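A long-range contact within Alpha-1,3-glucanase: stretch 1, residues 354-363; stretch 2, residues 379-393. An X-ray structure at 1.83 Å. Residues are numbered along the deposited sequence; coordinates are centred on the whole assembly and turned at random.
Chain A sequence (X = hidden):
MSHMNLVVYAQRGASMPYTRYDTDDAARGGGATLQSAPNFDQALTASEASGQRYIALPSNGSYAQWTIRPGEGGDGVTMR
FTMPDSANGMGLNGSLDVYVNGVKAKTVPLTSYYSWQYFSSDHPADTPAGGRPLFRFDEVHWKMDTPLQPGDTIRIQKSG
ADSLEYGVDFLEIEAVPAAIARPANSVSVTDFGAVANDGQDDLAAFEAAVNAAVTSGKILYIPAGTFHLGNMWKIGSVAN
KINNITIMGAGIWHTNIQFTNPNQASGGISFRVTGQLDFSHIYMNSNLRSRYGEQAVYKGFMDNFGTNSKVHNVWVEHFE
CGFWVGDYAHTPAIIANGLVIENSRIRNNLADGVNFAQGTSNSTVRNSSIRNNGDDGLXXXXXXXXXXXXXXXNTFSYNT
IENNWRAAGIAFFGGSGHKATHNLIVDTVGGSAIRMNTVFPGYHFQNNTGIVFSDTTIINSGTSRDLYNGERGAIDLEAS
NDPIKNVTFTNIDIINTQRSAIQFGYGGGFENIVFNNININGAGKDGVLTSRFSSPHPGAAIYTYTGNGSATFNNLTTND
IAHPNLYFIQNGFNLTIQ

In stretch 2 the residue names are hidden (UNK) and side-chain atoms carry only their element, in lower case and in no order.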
# COMPACT_ATOMS: atom_id res chain seq x y z
N VAL A 354 -0.88 -5.62 -2.45
CA VAL A 354 -0.69 -7.06 -2.60
C VAL A 354 -2.05 -7.68 -2.87
O VAL A 354 -3.01 -7.41 -2.13
CB VAL A 354 -0.08 -7.73 -1.35
CG1 VAL A 354 0.04 -9.28 -1.57
CG2 VAL A 354 1.27 -7.14 -0.99
N ASN A 355 -2.14 -8.51 -3.90
CA ASN A 355 -3.34 -9.32 -4.10
C ASN A 355 -2.95 -10.79 -4.15
O ASN A 355 -2.14 -11.20 -4.99
CB ASN A 355 -4.08 -8.90 -5.37
CG ASN A 355 -5.51 -9.41 -5.40
OD1 ASN A 355 -5.77 -10.61 -5.21
ND2 ASN A 355 -6.46 -8.51 -5.61
N PHE A 356 -3.53 -11.57 -3.24
CA PHE A 356 -3.45 -13.04 -3.24
C PHE A 356 -4.62 -13.57 -4.06
O PHE A 356 -5.74 -13.67 -3.56
CB PHE A 356 -3.51 -13.58 -1.82
CG PHE A 356 -2.27 -13.35 -0.99
CD1 PHE A 356 -1.06 -13.03 -1.60
CD2 PHE A 356 -2.31 -13.45 0.40
CE1 PHE A 356 0.10 -12.83 -0.82
CE2 PHE A 356 -1.16 -13.26 1.17
CZ PHE A 356 0.05 -12.95 0.55
N ALA A 357 -4.37 -13.93 -5.32
CA ALA A 357 -5.46 -14.28 -6.24
C ALA A 357 -5.30 -15.73 -6.72
O ALA A 357 -4.33 -16.41 -6.38
CB ALA A 357 -5.50 -13.32 -7.43
N GLN A 358 -6.27 -16.19 -7.50
CA GLN A 358 -6.14 -17.47 -8.22
C GLN A 358 -5.81 -18.63 -7.29
O GLN A 358 -4.97 -19.49 -7.60
CB GLN A 358 -5.07 -17.35 -9.32
CG GLN A 358 -5.55 -16.61 -10.55
CD GLN A 358 -6.64 -17.38 -11.25
OE1 GLN A 358 -7.83 -17.15 -11.01
NE2 GLN A 358 -6.24 -18.32 -12.11
N GLY A 359 -6.46 -18.66 -6.13
CA GLY A 359 -6.30 -19.77 -5.21
C GLY A 359 -5.07 -19.73 -4.33
O GLY A 359 -4.81 -20.71 -3.63
N THR A 360 -4.30 -18.64 -4.36
CA THR A 360 -3.24 -18.44 -3.39
C THR A 360 -3.77 -18.73 -1.99
O THR A 360 -4.82 -18.21 -1.60
CB THR A 360 -2.74 -17.00 -3.46
OG1 THR A 360 -2.23 -16.72 -4.77
CG2 THR A 360 -1.65 -16.77 -2.42
N SER A 361 -3.05 -19.57 -1.25
CA SER A 361 -3.54 -20.10 0.02
C SER A 361 -2.43 -20.12 1.06
O SER A 361 -1.24 -20.12 0.74
CB SER A 361 -4.11 -21.53 -0.14
OG SER A 361 -5.25 -21.52 -0.97
N ASN A 362 -2.85 -20.13 2.33
CA ASN A 362 -1.95 -20.29 3.47
C ASN A 362 -0.80 -19.30 3.42
O ASN A 362 0.31 -19.59 3.87
CB ASN A 362 -1.42 -21.72 3.54
CG ASN A 362 -2.52 -22.72 3.77
OD1 ASN A 362 -3.23 -22.63 4.77
ND2 ASN A 362 -2.69 -23.66 2.85
N SER A 363 -1.06 -18.12 2.87
CA SER A 363 -0.02 -17.13 2.60
C SER A 363 -0.26 -15.89 3.45
O SER A 363 -1.35 -15.67 3.98
CB SER A 363 0.01 -16.78 1.11
OG SER A 363 0.34 -17.93 0.33
N UNK A 379 -5.25 -7.54 -0.42
CA UNK A 379 -6.51 -8.14 -0.85
C UNK A 379 -6.35 -9.62 -1.11
O UNK A 379 -5.30 -10.07 -1.57
c UNK A 379 -7.04 -7.46 -2.12
N UNK A 380 -7.43 -10.38 -0.85
CA UNK A 380 -7.57 -11.76 -1.31
C UNK A 380 -8.72 -11.80 -2.30
O UNK A 380 -9.90 -11.73 -1.91
c UNK A 380 -6.68 -12.69 0.83
c UNK A 380 -8.00 -14.17 -0.72
c UNK A 380 -7.82 -12.74 -0.15
N UNK A 381 -8.41 -11.92 -3.58
CA UNK A 381 -9.44 -12.11 -4.61
C UNK A 381 -9.41 -13.58 -5.01
O UNK A 381 -8.52 -14.02 -5.75
c UNK A 381 -10.16 -10.64 -11.06
c UNK A 381 -9.20 -11.18 -5.80
c UNK A 381 -11.17 -11.30 -10.42
c UNK A 381 -11.05 -11.50 -9.05
c UNK A 381 -8.90 -10.39 -8.99
n UNK A 381 -11.90 -12.12 -8.17
c UNK A 381 -11.34 -12.07 -6.91
c UNK A 381 -9.92 -11.06 -8.32
c UNK A 381 -10.14 -11.43 -6.95
c UNK A 381 -9.03 -10.18 -10.36
N UNK A 382 -10.40 -14.35 -4.54
CA UNK A 382 -10.45 -15.78 -4.83
C UNK A 382 -11.09 -16.01 -6.21
O UNK A 382 -12.20 -16.53 -6.35
o UNK A 382 -12.42 -15.85 -3.45
c UNK A 382 -11.20 -16.52 -3.73
c UNK A 382 -10.36 -16.56 -2.44
N UNK A 383 -10.34 -15.60 -7.24
CA UNK A 383 -10.71 -15.85 -8.62
C UNK A 383 -10.52 -17.32 -8.97
O UNK A 383 -9.85 -18.08 -8.27
o UNK A 383 -8.49 -15.21 -9.37
c UNK A 383 -9.88 -14.98 -9.56
N UNK A 384 -11.14 -17.74 -10.09
CA UNK A 384 -11.13 -19.15 -10.48
C UNK A 384 -10.84 -19.33 -11.97
O UNK A 384 -11.35 -20.27 -12.59
o UNK A 384 -13.61 -18.26 -11.52
n UNK A 384 -14.68 -20.17 -11.03
c UNK A 384 -13.64 -19.35 -10.95
c UNK A 384 -12.46 -19.83 -10.11
N UNK A 385 -10.01 -18.46 -12.54
CA UNK A 385 -9.64 -18.59 -13.94
C UNK A 385 -8.86 -19.88 -14.14
O UNK A 385 -8.01 -20.24 -13.32
c UNK A 385 -9.56 -16.06 -14.08
c UNK A 385 -8.52 -17.47 -15.90
c UNK A 385 -8.83 -17.37 -14.41
N UNK A 386 -9.18 -20.60 -15.21
CA UNK A 386 -8.49 -21.84 -15.55
C UNK A 386 -8.63 -22.89 -14.46
O UNK A 386 -7.76 -23.76 -14.31
c UNK A 386 -6.83 -20.67 -17.05
n UNK A 386 -5.77 -19.87 -17.03
o UNK A 386 -7.64 -20.67 -17.98
c UNK A 386 -7.02 -21.59 -15.87
N UNK A 387 -9.71 -22.85 -13.68
CA UNK A 387 -9.92 -23.88 -12.69
C UNK A 387 -9.11 -23.74 -11.42
O UNK A 387 -8.85 -24.74 -10.75
N UNK A 388 -8.68 -22.53 -11.08
CA UNK A 388 -7.98 -22.33 -9.82
C UNK A 388 -8.90 -22.71 -8.66
O UNK A 388 -10.11 -22.46 -8.72
c UNK A 388 -7.54 -20.88 -9.68
N UNK A 389 -8.37 -23.32 -7.60
CA UNK A 389 -9.19 -23.60 -6.42
C UNK A 389 -9.46 -22.33 -5.64
O UNK A 389 -8.83 -21.29 -5.85
c UNK A 389 -8.32 -24.57 -5.63
c UNK A 389 -6.94 -24.05 -5.90
c UNK A 389 -6.96 -23.67 -7.37
N UNK A 390 -10.39 -22.43 -4.70
CA UNK A 390 -10.66 -21.30 -3.82
C UNK A 390 -9.47 -21.03 -2.90
O UNK A 390 -8.96 -21.94 -2.24
c UNK A 390 -11.92 -21.56 -2.99
N UNK A 391 -9.04 -19.77 -2.84
CA UNK A 391 -7.99 -19.40 -1.91
C UNK A 391 -8.49 -19.48 -0.47
O UNK A 391 -9.60 -19.04 -0.15
N UNK A 392 -7.66 -20.06 0.40
CA UNK A 392 -8.02 -20.26 1.81
C UNK A 392 -6.86 -19.89 2.73
O UNK A 392 -5.69 -19.92 2.35
c UNK A 392 -7.30 -22.69 1.85
c UNK A 392 -8.45 -21.72 2.10
c UNK A 392 -9.69 -22.10 1.29
N UNK A 393 -7.22 -19.52 3.97
CA UNK A 393 -6.29 -19.38 5.09
C UNK A 393 -5.16 -18.38 4.82
O UNK A 393 -4.01 -18.62 5.17
c UNK A 393 -6.76 -21.80 5.68
c UNK A 393 -5.70 -20.75 5.47
n UNK A 393 -6.39 -23.07 5.46
o UNK A 393 -7.90 -21.49 6.03
O HOH W 1 -6.76 -23.71 -2.13
O HOH W 2 -1.75 -17.56 6.41

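Position 379 has one side-chain carbon. Its N donates to Val 354 O at 2.8 Å, and its O accepts from Phe 356 N at 2.9 Å. The lone carbon lies 3.7 Å from Asn 355 ND2. This is Ala 379.

Position 380 has three carbons, one carrying the other two. One of the outer carbons lies 4.2 Å from Phe 356 CB, on the same sheet face. That is the valine fork: Val 380.

Position 381 has one carbon, then fused five- and six-membered rings holding eight carbons and one nitrogen. Its CB is 3.5 Å from Asn 355 OD1. This is Trp 381. Its N makes two weak hydrogen bonds, to Phe 356 O at 3.2 Å and to Asn 355 OD1 at 3.4 Å.

Position 382 has one carbon carrying an oxygen and a carbon. Its CA-to-CB bond points away, and it makes no contact with stretch 1. It is Thr 382.

Position 383 has one carbon, then one oxygen. That oxygen is 2.6 Å from Gln 358 OE1. One carbon and one oxygen make this Ser 383, whose OG donates to OE1. The same OG accepts a weak bond from Gln 358 N at 3.1 Å.

Position 384 has two carbons, the second carrying one oxygen and one nitrogen. The residue is exposed, and its CA-to-CB bond points away from stretch 1. It is Asn 384.

Position 385 repeats the three-carbon fork. Its CB is 3.6 Å from Gln 358 OE1. It is Val 385. Its N donates to Gln 358 OE1 at 3.0 Å, and its O accepts from Gln 358 NE2 at 2.9 Å.

Position 386 has two carbons ending in an oxygen and a nitrogen, without contact to stretch 1. It is Asn 386.

Position 387 has no side-chain atoms. It is Gly 387, and its backbone angles by themselves call for glycine.

Position 388 has one carbon, 3.6 Å from Gln 358 O. It is Ala 388.

Position 389 has three carbons closing a ring onto the backbone N. It is Pro 389. Its O lies 3.0 Å from Gly 359 CA, where a CB on that glycine would clash.

Position 390 has one carbon, pointing away: Ala 390.

Position 391 has no side chain. An ideal CB would lie 2.7 Å from Thr 360 O, a clash. It is Gly 391.

Position 392 has a three-carbon fork. One outer carbon is 3.7 Å from Ser 361 OG. It is Val 392. Its N donates to Ser 361 OG at 3.1 Å, and its O accepts from Asn 362 N at 2.8 Å.

Position 393 has two carbons, then one oxygen and one nitrogen. The nitrogen lies 3.3 Å from Asn 362 OD1. As Asn 393, it donates this bond through ND2.

The contact begins as parallel strand pairing. Beyond it, the Gln 358 amide grips Ser 383 and Val 385. Gly 359 and Gly 391 allow close packing, their CA atoms 3.7 Å apart. Further bonds join Ser 361 and Asn 362 to the end of stretch 2.

Stretch 2 379-393: AVWTSNVNGAPAGVN
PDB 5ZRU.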